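Local coordinates for protein aerobactin synthase IucC (Klebsiella pneumoniae, PDB 6CN7) that probably completes aerobactin synthesis, using ATP to attach a second N-acetyl-N-hydroxylysine to the carboxylate of N-citryl-N-acetyl-N-hydroxylysine, at residues F10-L15 with A103-D108; A17-E22 with K140-K145; P325-V330 with G350-E355. The protein carries 5 engineered substitutions. All coordinates share one frame; numbering follows the deposited sequence.

How the interactions relate
Interactions 1 and 2 are neighbours, their centres about 10 Å apart, and both use helix 4-25: residues 10-15 pack on helix 91-114, and the later turns at 17-22 meet the loop 140-145. Along the chain their segments alternate, so one helix ties down two later parts of the polypeptide, and a salt bridge from Asp108 to Lys145 joins those two parts directly. Interaction 3 follows both in sequence and lies across the centre of the chain, its own centre about 35 Å from interaction 1 and 33 Å from interaction 2. It pairs strands of a separate antiparallel sheet, joining segments only 20 residues apart. The three therefore sample a helical N-terminal region and a distant sheet of the synthetase.

Interaction 1: F10-L15 with A103-D108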
loop_
_atom_site.group_PDB
_atom_site.type_symbol
_atom_site.label_atom_id
_atom_site.label_comp_id
_atom_site.label_asym_id
_atom_site.label_seq_id
_atom_site.Cartn_x
_atom_site.Cartn_y
_atom_site.Cartn_z
ATOM N N PHE A 10 -5.762 29.758 7.812
ATOM C CA PHE A 10 -4.404 30.275 7.693
ATOM C C PHE A 10 -3.587 29.451 6.707
ATOM O O PHE A 10 -2.851 30.004 5.883
ATOM C CB PHE A 10 -3.726 30.293 9.063
ATOM C CG PHE A 10 -2.302 30.772 9.029
ATOM C CD1 PHE A 10 -2.010 32.126 9.053
ATOM C CD2 PHE A 10 -1.253 29.867 8.979
ATOM C CE1 PHE A 10 -0.701 32.569 9.023
ATOM C CE2 PHE A 10 0.059 30.304 8.950
ATOM C CZ PHE A 10 0.334 31.658 8.972
ATOM N N VAL A 11 -3.709 28.125 6.768
ATOM C CA VAL A 11 -2.905 27.271 5.902
ATOM C C VAL A 11 -3.364 27.391 4.454
ATOM O O VAL A 11 -2.548 27.338 3.526
ATOM C CB VAL A 11 -2.954 25.815 6.402
ATOM C CG1 VAL A 11 -2.200 24.898 5.459
ATOM C CG2 VAL A 11 -2.349 25.722 7.792
ATOM N N ASN A 12 -4.672 27.550 4.234
ATOM C CA ASN A 12 -5.169 27.720 2.873
ATOM C C ASN A 12 -4.748 29.065 2.297
ATOM O O ASN A 12 -4.392 29.156 1.116
ATOM C CB ASN A 12 -6.691 27.576 2.842
ATOM C CG ASN A 12 -7.135 26.158 2.542
ATOM O OD1 ASN A 12 -7.184 25.741 1.384
ATOM N ND2 ASN A 12 -7.466 25.410 3.587
ATOM N N ARG A 13 -4.781 30.123 3.111
ATOM C CA ARG A 13 -4.361 31.437 2.633
ATOM C C ARG A 13 -2.880 31.445 2.279
ATOM O O ARG A 13 -2.487 31.961 1.226
ATOM C CB ARG A 13 -4.667 32.503 3.685
ATOM C CG ARG A 13 -6.140 32.841 3.785
ATOM C CD ARG A 13 -6.407 34.005 4.724
ATOM N NE ARG A 13 -7.836 34.301 4.780
ATOM C CZ ARG A 13 -8.461 35.174 3.995
ATOM N NH1 ARG A 13 -7.791 35.868 3.083
ATOM N NH2 ARG A 13 -9.768 35.358 4.125
ATOM N N GLN A 14 -2.041 30.872 3.144
ATOM C CA GLN A 14 -0.612 30.826 2.857
ATOM C C GLN A 14 -0.342 30.082 1.554
ATOM O O GLN A 14 0.502 30.502 0.754
ATOM C CB GLN A 14 0.139 30.167 4.014
ATOM C CG GLN A 14 0.018 30.901 5.348
ATOM C CD GLN A 14 0.808 32.192 5.394
ATOM O OE1 GLN A 14 0.236 33.278 5.464
ATOM N NE2 GLN A 14 2.131 32.083 5.369
ATOM N N LEU A 15 -1.051 28.975 1.318
ATOM C CA LEU A 15 -0.797 28.194 0.115
ATOM C C LEU A 15 -1.289 28.919 -1.133
ATOM O O LEU A 15 -0.602 28.929 -2.161
ATOM C CB LEU A 15 -1.452 26.813 0.232
ATOM C CG LEU A 15 -1.241 25.882 -0.968
ATOM C CD1 LEU A 15 0.238 25.722 -1.290
ATOM C CD2 LEU A 15 -1.874 24.521 -0.714
ATOM N N ALA A 103 -2.238 16.585 0.755
ATOM C CA ALA A 103 -1.061 16.133 1.487
ATOM C C ALA A 103 -0.242 17.313 1.997
ATOM O O ALA A 103 0.342 17.242 3.083
ATOM C CB ALA A 103 -0.197 15.234 0.604
ATOM N N THR A 104 -0.193 18.405 1.229
ATOM C CA THR A 104 0.558 19.583 1.657
ATOM C C THR A 104 -0.151 20.301 2.798
ATOM O O THR A 104 0.492 20.720 3.768
ATOM C CB THR A 104 0.774 20.532 0.476
ATOM O OG1 THR A 104 1.491 19.850 -0.563
ATOM C CG2 THR A 104 1.571 21.764 0.904
ATOM N N LEU A 105 -1.473 20.458 2.701
ATOM C CA LEU A 105 -2.212 21.115 3.771
ATOM C C LEU A 105 -2.122 20.323 5.069
ATOM O O LEU A 105 -2.010 20.905 6.154
ATOM C CB LEU A 105 -3.671 21.306 3.355
ATOM C CG LEU A 105 -3.905 22.186 2.123
ATOM C CD1 LEU A 105 -5.390 22.253 1.796
ATOM C CD2 LEU A 105 -3.350 23.586 2.339
ATOM N N LEU A 106 -2.175 18.994 4.981
ATOM C CA LEU A 106 -2.008 18.172 6.172
ATOM C C LEU A 106 -0.659 18.436 6.825
ATOM O O LEU A 106 -0.574 18.625 8.044
ATOM C CB LEU A 106 -2.157 16.692 5.812
ATOM C CG LEU A 106 -3.589 16.211 5.564
ATOM C CD1 LEU A 106 -3.590 14.811 4.973
ATOM C CD2 LEU A 106 -4.401 16.240 6.853
ATOM N N GLY A 107 0.410 18.454 6.027
ATOM C CA GLY A 107 1.728 18.723 6.576
ATOM C C GLY A 107 1.851 20.132 7.123
ATOM O O GLY A 107 2.453 20.350 8.177
ATOM N N ASP A 108 1.280 21.109 6.416
ATOM C CA ASP A 108 1.315 22.485 6.900
ATOM C C ASP A 108 0.543 22.632 8.204
ATOM O O ASP A 108 0.923 23.436 9.063
ATOM C CB ASP A 108 0.763 23.427 5.829
ATOM C CG ASP A 108 1.656 23.499 4.600
ATOM O OD1 ASP A 108 2.776 22.943 4.641
ATOM O OD2 ASP A 108 1.237 24.108 3.594
HETATM O O HOH W 1 0.087 26.430 3.886
#
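Val11 and Leu15, one helical turn apart, meet Leu105 of the second helix through methyl groups. The Leu105 CD2 methyl serves both, lying 3.5 Å from Leu15 CD2 and 3.6 Å from Val11 CG1. Leu15 and Leu105 cross at about a right angle, whereas Val11 and Leu105 slide past each other in opposite directions. Val11 holds CG1 anti to its backbone N (chi1 176°), and this branch also presses on Asp108, with CG1 3.3 Å from Asp108 CB. Branched aliphatic side chains suit this buried seam, since their several methyls can fill it from more than one direction.

The contact is a helix-helix packing between helix 4-25 and helix 91-114, whose short segments run at 122° to each other with axes 9.9 Å apart at closest. Leu109 and Leu112, further along the second helix, extend the cover over Val11.

Polar groups take part through water and outside partners. No direct hydrogen bond crosses the interface, but a water donates to Val11 O at 2.8 Å and to Asp108 OD2 at 2.6 Å, bridging a helix carbonyl that also accepts from Leu15 N. The other carboxylate oxygen, Asp108 OD1, pairs with Lys145. Asn12 lays its amide across Leu105, OD1 3.9 Å from CD1, while its polar atoms are satisfied by backbone: ND2 donates to Trp8 O and OD1 accepts from Ala76 N.

Interaction 2: A17-E22 with K140-K145; sequences AKMLAE and KFAFNK
Lys18 reaches from helix 4-25 to the irregular loop 140-145 and donates from NZ to Phe141 O at 2.8 Å. This is helix-to-loop packing, in which one face of the helix holds a segment without regular secondary structure by bonding to a loop carbonyl and packing an apolar side chain against it. A long side chain suits the task: Lys18 is extended from CB to NZ, with CG anti to the backbone N (chi1 -177°), and carries its charge across to the loop. Three acceptors surround the ammonium, namely Phe141 O, His138 O and a water 2.8 Å from NZ. That water also donates to Ala142 O and accepts from Asn144 N, so it links the lysine to the loop backbone, though its contact with Ala142 O is short enough to be taken with caution. Asn144 ND2 stands beside Lys18 NZ as a second donor, and both give a hydrogen to His138 O.

Met19 supplies the apolar part. Its CG rests 3.8 Å from Ala142 CB, and its sulfur makes a Met-aromatic contact with Phe143, SD lying 3.9 Å from CE1. The approach is oblique, with SD 5.1 Å from the ring centroid. An unbranched, flexible side chain can thread between the loop and helix 76-87, whose Leu79 and Leu83 also touch Met19.

Glu22, one turn beyond Lys18, meets Lys140 at about a right angle. Its CG packs 3.4 Å from Lys140 O, and the bend at chi2 (67°) brings CD alongside Lys140 CG. OE2 is shared by two cations, since Arg492 also pairs with it, while Lys140 has a second partner in Glu26. Lys140 bends only at its last torsion, and NZ meets Glu22 OE2 at 2.8 Å on the anti side of the carboxylate, 17° out of its plane.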
loop_
_atom_site.group_PDB
_atom_site.type_symbol
_atom_site.label_atom_id
_atom_site.label_comp_id
_atom_site.label_asym_id
_atom_site.label_seq_id
_atom_site.Cartn_x
_atom_site.Cartn_y
_atom_site.Cartn_z
ATOM N N ALA A 17 -1.490 32.128 -1.546
ATOM C CA ALA A 17 -0.530 33.197 -1.799
ATOM C C ALA A 17 0.751 32.650 -2.416
ATOM O O ALA A 17 1.311 33.256 -3.338
ATOM C CB ALA A 17 -0.223 33.944 -0.500
ATOM N N LYS A 18 1.227 31.504 -1.926
ATOM C CA LYS A 18 2.414 30.892 -2.514
ATOM C C LYS A 18 2.168 30.510 -3.968
ATOM O O LYS A 18 3.022 30.744 -4.831
ATOM C CB LYS A 18 2.834 29.668 -1.699
ATOM C CG LYS A 18 4.103 28.995 -2.201
ATOM C CD LYS A 18 4.448 27.753 -1.397
ATOM C CE LYS A 18 5.629 27.018 -2.017
ATOM N NZ LYS A 18 6.016 25.804 -1.248
ATOM N N MET A 19 1.001 29.930 -4.260
ATOM C CA MET A 19 0.683 29.534 -5.629
ATOM C C MET A 19 0.604 30.747 -6.548
ATOM O O MET A 19 1.222 30.769 -7.618
ATOM C CB MET A 19 -0.635 28.754 -5.655
ATOM C CG MET A 19 -0.591 27.421 -4.926
ATOM S SD MET A 19 -2.231 26.691 -4.700
ATOM C CE MET A 19 -2.687 26.330 -6.396
ATOM N N LEU A 20 -0.164 31.764 -6.154
ATOM C CA LEU A 20 -0.331 32.940 -7.003
ATOM C C LEU A 20 1.008 33.621 -7.265
ATOM O O LEU A 20 1.317 33.994 -8.403
ATOM C CB LEU A 20 -1.308 33.925 -6.359
ATOM C CG LEU A 20 -2.781 33.521 -6.253
ATOM C CD1 LEU A 20 -3.550 34.576 -5.473
ATOM C CD2 LEU A 20 -3.406 33.320 -7.630
ATOM N N ALA A 21 1.817 33.792 -6.218
ATOM C CA ALA A 21 3.061 34.539 -6.362
ATOM C C ALA A 21 4.043 33.821 -7.279
ATOM O O ALA A 21 4.685 34.456 -8.122
ATOM C CB ALA A 21 3.690 34.780 -4.990
ATOM N N GLU A 22 4.175 32.501 -7.135
ATOM C CA GLU A 22 5.152 31.773 -7.937
ATOM C C GLU A 22 4.685 31.630 -9.383
ATOM O O GLU A 22 5.482 31.779 -10.315
ATOM C CB GLU A 22 5.426 30.402 -7.316
ATOM C CG GLU A 22 6.629 29.668 -7.913
ATOM C CD GLU A 22 7.951 30.345 -7.603
ATOM O OE1 GLU A 22 8.040 31.035 -6.567
ATOM O OE2 GLU A 22 8.901 30.185 -8.396
ATOM N N LYS A 140 9.727 26.659 -3.818
ATOM C CA LYS A 140 9.220 26.988 -5.147
ATOM C C LYS A 140 7.940 26.235 -5.498
ATOM O O LYS A 140 7.005 26.832 -6.040
ATOM C CB LYS A 140 10.286 26.695 -6.208
ATOM C CG LYS A 140 9.846 27.023 -7.627
ATOM C CD LYS A 140 10.937 26.735 -8.645
ATOM C CE LYS A 140 10.432 26.968 -10.063
ATOM N NZ LYS A 140 9.891 28.346 -10.249
ATOM N N PHE A 141 7.876 24.941 -5.204
ATOM C CA PHE A 141 6.787 24.110 -5.699
ATOM C C PHE A 141 5.523 24.300 -4.868
ATOM O O PHE A 141 5.573 24.392 -3.639
ATOM C CB PHE A 141 7.208 22.641 -5.711
ATOM C CG PHE A 141 8.274 22.338 -6.724
ATOM C CD1 PHE A 141 7.962 22.266 -8.072
ATOM C CD2 PHE A 141 9.588 22.145 -6.335
ATOM C CE1 PHE A 141 8.940 21.997 -9.010
ATOM C CE2 PHE A 141 10.570 21.874 -7.269
ATOM C CZ PHE A 141 10.246 21.800 -8.608
ATOM N N ALA A 142 4.383 24.342 -5.563
ATOM C CA ALA A 142 3.118 24.687 -4.921
ATOM C C ALA A 142 2.724 23.661 -3.864
ATOM O O ALA A 142 2.305 24.029 -2.760
ATOM C CB ALA A 142 2.025 24.815 -5.982
ATOM N N PHE A 143 2.844 22.375 -4.180
ATOM C CA PHE A 143 2.472 21.292 -3.273
ATOM C C PHE A 143 3.746 20.540 -2.900
ATOM O O PHE A 143 4.010 19.441 -3.385
ATOM C CB PHE A 143 1.443 20.375 -3.938
ATOM C CG PHE A 143 0.304 21.112 -4.586
ATOM C CD1 PHE A 143 -0.298 22.185 -3.948
ATOM C CD2 PHE A 143 -0.155 20.742 -5.837
ATOM C CE1 PHE A 143 -1.343 22.868 -4.545
ATOM C CE2 PHE A 143 -1.200 21.421 -6.439
ATOM C CZ PHE A 143 -1.795 22.484 -5.792
ATOM N N ASN A 144 4.543 21.144 -2.020
ATOM C CA ASN A 144 5.883 20.635 -1.748
ATOM C C ASN A 144 5.900 19.436 -0.807
ATOM O O ASN A 144 6.987 18.940 -0.494
ATOM C CB ASN A 144 6.769 21.746 -1.178
ATOM C CG ASN A 144 6.268 22.276 0.150
ATOM O OD1 ASN A 144 5.289 21.780 0.703
ATOM N ND2 ASN A 144 6.951 23.289 0.674
ATOM N N LYS A 145 4.744 18.956 -0.345
ATOM C CA LYS A 145 4.686 17.741 0.462
ATOM C C LYS A 145 3.835 16.656 -0.180
ATOM O O LYS A 145 3.565 15.634 0.461
ATOM C CB LYS A 145 4.158 18.052 1.863
ATOM C CG LYS A 145 5.058 18.965 2.674
ATOM C CD LYS A 145 4.436 19.284 4.018
ATOM C CE LYS A 145 5.183 20.401 4.718
ATOM N NZ LYS A 145 5.017 21.696 4.004
HETATM O O HOH W 2 3.918 24.047 -0.825
#

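Interaction 3: P325-V330 with G350-E355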
loop_
_atom_site.group_PDB
_atom_site.type_symbol
_atom_site.label_atom_id
_atom_site.label_comp_id
_atom_site.label_asym_id
_atom_site.label_seq_id
_atom_site.Cartn_x
_atom_site.Cartn_y
_atom_site.Cartn_z
ATOM N N PRO A 325 30.844 6.271 1.583
ATOM C CA PRO A 325 31.851 5.199 1.655
ATOM C C PRO A 325 31.359 3.853 1.154
ATOM O O PRO A 325 32.182 3.043 0.709
ATOM C CB PRO A 325 32.203 5.149 3.146
ATOM C CG PRO A 325 31.012 5.724 3.838
ATOM C CD PRO A 325 30.463 6.765 2.916
ATOM N N ALA A 326 30.057 3.578 1.213
ATOM C CA ALA A 326 29.536 2.272 0.838
ATOM C C ALA A 326 28.247 2.429 0.048
ATOM O O ALA A 326 27.452 3.340 0.295
ATOM C CB ALA A 326 29.288 1.392 2.071
ATOM N N ALA A 327 28.049 1.522 -0.905
ATOM C CA ALA A 327 26.861 1.515 -1.742
ATOM C C ALA A 327 26.609 0.091 -2.216
ATOM O O ALA A 327 27.506 -0.756 -2.200
ATOM C CB ALA A 327 27.007 2.459 -2.939
ATOM N N GLY A 328 25.375 -0.166 -2.640
ATOM C CA GLY A 328 25.018 -1.489 -3.114
ATOM C C GLY A 328 23.725 -1.480 -3.895
ATOM O O GLY A 328 22.873 -0.603 -3.721
ATOM N N TYR A 329 23.593 -2.474 -4.770
ATOM C CA TYR A 329 22.356 -2.696 -5.509
ATOM C C TYR A 329 22.344 -4.136 -6.000
ATOM O O TYR A 329 23.342 -4.854 -5.904
ATOM C CB TYR A 329 22.206 -1.709 -6.672
ATOM C CG TYR A 329 23.285 -1.808 -7.726
ATOM C CD1 TYR A 329 23.204 -2.747 -8.747
ATOM C CD2 TYR A 329 24.377 -0.951 -7.711
ATOM C CE1 TYR A 329 24.185 -2.837 -9.715
ATOM C CE2 TYR A 329 25.363 -1.031 -8.676
ATOM C CZ TYR A 329 25.262 -1.976 -9.677
ATOM O OH TYR A 329 26.241 -2.061 -10.640
ATOM N N VAL A 330 21.196 -4.548 -6.531
ATOM C CA VAL A 330 20.976 -5.923 -6.958
ATOM C C VAL A 330 20.950 -5.975 -8.478
ATOM O O VAL A 330 20.543 -5.020 -9.148
ATOM C CB VAL A 330 19.669 -6.488 -6.361
ATOM C CG1 VAL A 330 19.429 -7.923 -6.825
ATOM C CG2 VAL A 330 19.715 -6.422 -4.842
ATOM N N GLY A 350 18.549 -1.722 -2.928
ATOM C CA GLY A 350 19.891 -1.207 -2.758
ATOM C C GLY A 350 19.983 -0.378 -1.496
ATOM O O GLY A 350 18.990 -0.142 -0.802
ATOM N N VAL A 351 21.205 0.064 -1.212
ATOM C CA VAL A 351 21.477 0.873 -0.028
ATOM C C VAL A 351 22.674 1.766 -0.315
ATOM O O VAL A 351 23.608 1.369 -1.016
ATOM C CB VAL A 351 21.730 -0.007 1.216
ATOM C CG1 VAL A 351 22.941 -0.909 1.001
ATOM C CG2 VAL A 351 21.911 0.859 2.460
ATOM N N ILE A 352 22.637 2.977 0.238
ATOM C CA ILE A 352 23.747 3.918 0.170
ATOM C C ILE A 352 24.005 4.436 1.576
ATOM O O ILE A 352 23.069 4.838 2.276
ATOM C CB ILE A 352 23.451 5.087 -0.790
ATOM C CG1 ILE A 352 23.278 4.570 -2.219
ATOM C CG2 ILE A 352 24.569 6.132 -0.728
ATOM C CD1 ILE A 352 22.753 5.614 -3.187
ATOM N N TRP A 353 25.269 4.422 1.989
ATOM C CA TRP A 353 25.675 4.949 3.284
ATOM C C TRP A 353 26.358 6.295 3.082
ATOM O O TRP A 353 27.273 6.415 2.260
ATOM C CB TRP A 353 26.608 3.974 4.002
ATOM C CG TRP A 353 25.939 2.683 4.361
ATOM C CD1 TRP A 353 25.887 1.547 3.604
ATOM C CD2 TRP A 353 25.219 2.394 5.568
ATOM N NE1 TRP A 353 25.181 0.570 4.266
ATOM C CE2 TRP A 353 24.761 1.064 5.472
ATOM C CE3 TRP A 353 24.919 3.130 6.717
ATOM C CZ2 TRP A 353 24.019 0.456 6.482
ATOM C CZ3 TRP A 353 24.182 2.523 7.721
ATOM C CH2 TRP A 353 23.741 1.200 7.596
ATOM N N ARG A 354 25.903 7.301 3.823
ATOM C CA ARG A 354 26.387 8.664 3.679
ATOM C C ARG A 354 27.038 9.137 4.969
ATOM O O ARG A 354 26.690 8.692 6.067
ATOM C CB ARG A 354 25.259 9.627 3.314
ATOM C CG ARG A 354 24.926 9.673 1.840
ATOM C CD ARG A 354 23.999 10.835 1.565
ATOM N NE ARG A 354 23.586 10.908 0.170
ATOM C CZ ARG A 354 22.679 11.764 -0.288
ATOM N NH1 ARG A 354 22.359 11.767 -1.574
ATOM N NH2 ARG A 354 22.087 12.614 0.542
ATOM N N GLU A 355 27.980 10.060 4.815
ATOM C CA GLU A 355 28.701 10.632 5.942
ATOM C C GLU A 355 27.833 11.682 6.629
ATOM O O GLU A 355 27.374 12.633 5.989
ATOM C CB GLU A 355 30.011 11.241 5.450
ATOM C CG GLU A 355 31.104 11.315 6.486
ATOM C CD GLU A 355 32.432 11.725 5.886
ATOM O OE1 GLU A 355 32.512 11.838 4.646
ATOM O OE2 GLU A 355 33.394 11.936 6.654
#
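Strands 326-330 and 350-355 run antiparallel, at 173° between their directions and with axes 4.5 Å apart. Trp353 N donates to Ala326 O at 3.0 Å in a nearly straight bond (175° at the hydrogen). Gly328 and Val351 form a hydrogen-bonded pair, less regularly: Val351 N gives a bond of 3.1 Å to Gly328 O, coming from above the carbonyl plane, while the return bond from Gly328 N to Val351 O is short at 2.8 Å but bent to 129° and weak. Ala327 opposite Ile352 and Tyr329 opposite Gly350 are non-hydrogen-bonded pairs. In the latter the chains come very close, with Tyr329 CA 4.0 Å from Gly350 CA. Glycine suits this place, because the space on that side is taken by the backbone of 328-329.

Side chains alternate between the two faces. Ala326, Val351 and Trp353 share one, where Ala326 CB touches the indole at CD1, 3.7 Å away, and the small alanine leaves room for the large ring system beside it. Pro325, preceding Ala326, sets its ring against the neighbouring backbone, CD 3.3 Å from Trp353 O. On the other face Ala327 and Ile352 meet more loosely, CB to CG1 at 4.3 Å; the Tyr329 side chain starts from this face too but leads away from the partner strand.

The pair lies inside a larger antiparallel sheet within the IucA/IucC family region. Strand 178-180 bonds to 326-330 and lays Trp180 against Ala326, Val351 and Trp353, while strand 272-275 pairs with 350-355 on its other edge. Helix 344-348, just before the second strand, packs on Tyr329 and Val330 through Gln346 and Tyr345.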